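Local coordinates for hypothetical protein SP2199 (Streptococcus pneumoniae TIGR4, PDB 2IBO) that is of unknown function but belongs to the thiamine-binding protein family of the MTH1187-YkoF clan, so it probably binds thiamine or a related compound, at residues S4-V9 against E42-G47. Residues are numbered along the deposited sequence; the frame is centred on the assembly and turned at random.
Sequences SIALQV and ETVLEG
Residues 4-9 of strand 2-11 and strand 43-46, the two central strands of a four-stranded antiparallel sheet, run side by side at 155° in the buried middle of the chain. The paired backbone is the tight part: two hydrogen-bonded pairs, Ile5 with Leu45 and Leu7 with Thr43, join them through four bonds. The straightest runs from Leu45 N to Ile5 O, 2.6 Å apart, nearly along the C=O axis. Leu45 O is gripped twice: Ile5 N reaches it at 3.0 Å, and Ser4, its OG anti to the backbone N (chi1 -164°), swings its hydroxyl over the carbonyl plane to bond the same oxygen at 3.0 Å. A small hydroxyl suits this place, since it fits beside Val44 CG1 and is satisfied by Leu45 O.

On one face aliphatic Ile5, Leu7 and Leu45 and beta-branched Thr43, apt for a strand, lie buried under helices 16-31 and 49-64; across the strands they meet loosely, Ile5 CB 4.5 Å from Leu45 CB. On the other face Ala6, just a methyl, leaves room for Glu42: CG stands between the backbone N and carbonyl carbon (chi1 60°), and the extended chain lays its carboxylate against the methyl, CD to Ala6 CB 3.6 Å. Contact loosens at the far end, where partly exposed Glu46 stretches away to bond Ile84 N.

Glu42 OE1 pairs with Lys75 NZ of the same chain and OE2 with Lys75 NZ of the second subunit, whose Glu42 OE1 lies close to this OE1. The lysines probably keep the carboxylate ionised and offset that repulsion, so a buried charge is held by both subunits at their interface.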
# COMPACT_ATOMS: atom_id res chain seq x y z
N SER A 4 2.82 11.81 -9.59
CA SER A 4 2.93 12.08 -8.17
C SER A 4 3.38 10.77 -7.54
O SER A 4 2.93 9.70 -7.93
CB SER A 4 1.59 12.53 -7.60
OG SER A 4 1.78 13.15 -6.33
N ILE A 5 4.28 10.88 -6.57
CA ILE A 5 4.87 9.74 -5.88
C ILE A 5 4.76 9.96 -4.39
O ILE A 5 5.08 11.04 -3.89
CB ILE A 5 6.37 9.61 -6.25
CG1 ILE A 5 6.49 9.14 -7.69
CG2 ILE A 5 7.11 8.71 -5.29
CD1 ILE A 5 5.77 7.84 -7.94
N ALA A 6 4.29 8.95 -3.66
CA ALA A 6 4.17 9.05 -2.21
C ALA A 6 5.17 8.02 -1.71
O ALA A 6 5.16 6.86 -2.14
CB ALA A 6 2.77 8.69 -1.78
N LEU A 7 6.07 8.43 -0.82
CA LEU A 7 7.08 7.49 -0.33
C LEU A 7 7.09 7.34 1.19
O LEU A 7 6.98 8.32 1.94
CB LEU A 7 8.49 7.91 -0.81
CG LEU A 7 9.70 7.07 -0.35
CD1 LEU A 7 9.64 5.65 -0.98
CD2 LEU A 7 10.99 7.79 -0.74
N GLN A 8 7.20 6.09 1.62
CA GLN A 8 7.27 5.74 3.03
C GLN A 8 8.37 4.71 3.17
O GLN A 8 8.32 3.64 2.55
CB GLN A 8 5.98 5.12 3.53
CG GLN A 8 6.11 4.59 4.95
CD GLN A 8 4.84 3.96 5.47
OE1 GLN A 8 4.69 3.77 6.68
NE2 GLN A 8 3.91 3.62 4.57
N VAL A 9 9.37 5.03 3.97
CA VAL A 9 10.46 4.11 4.16
C VAL A 9 10.39 3.51 5.55
O VAL A 9 10.43 4.24 6.55
CB VAL A 9 11.83 4.79 3.99
CG1 VAL A 9 12.94 3.81 4.33
CG2 VAL A 9 11.98 5.31 2.56
N GLU A 42 3.75 9.09 4.85
CA GLU A 42 4.50 9.08 3.61
C GLU A 42 4.89 10.48 3.14
O GLU A 42 4.24 11.47 3.50
CB GLU A 42 3.64 8.39 2.55
CG GLU A 42 2.32 9.10 2.30
CD GLU A 42 1.34 8.25 1.54
OE1 GLU A 42 0.30 8.78 1.10
OE2 GLU A 42 1.59 7.04 1.39
N THR A 43 5.94 10.56 2.33
CA THR A 43 6.36 11.87 1.83
C THR A 43 5.86 11.92 0.41
O THR A 43 6.17 11.04 -0.39
CB THR A 43 7.92 12.05 1.88
OG1 THR A 43 8.36 12.10 3.25
CG2 THR A 43 8.31 13.34 1.21
N VAL A 44 5.08 12.96 0.10
CA VAL A 44 4.48 13.12 -1.22
C VAL A 44 5.26 14.05 -2.12
O VAL A 44 5.50 15.20 -1.76
CB VAL A 44 3.02 13.66 -1.10
CG1 VAL A 44 2.43 13.90 -2.48
CG2 VAL A 44 2.16 12.68 -0.32
N LEU A 45 5.65 13.55 -3.29
CA LEU A 45 6.40 14.32 -4.27
C LEU A 45 5.54 14.57 -5.51
O LEU A 45 4.68 13.77 -5.85
CB LEU A 45 7.68 13.56 -4.67
CG LEU A 45 8.66 13.24 -3.53
CD1 LEU A 45 9.85 12.48 -4.07
CD2 LEU A 45 9.12 14.51 -2.86
N GLU A 46 5.79 15.68 -6.19
CA GLU A 46 5.01 16.03 -7.38
C GLU A 46 5.91 16.58 -8.48
O GLU A 46 6.74 17.45 -8.21
CB GLU A 46 3.95 17.06 -7.00
CG GLU A 46 2.82 17.17 -7.96
CD GLU A 46 1.96 18.40 -7.71
OE1 GLU A 46 0.81 18.43 -8.17
OE2 GLU A 46 2.45 19.35 -7.06
N GLY A 47 5.73 16.09 -9.71
CA GLY A 47 6.53 16.55 -10.83
C GLY A 47 6.48 15.60 -12.02
O GLY A 47 5.55 14.79 -12.11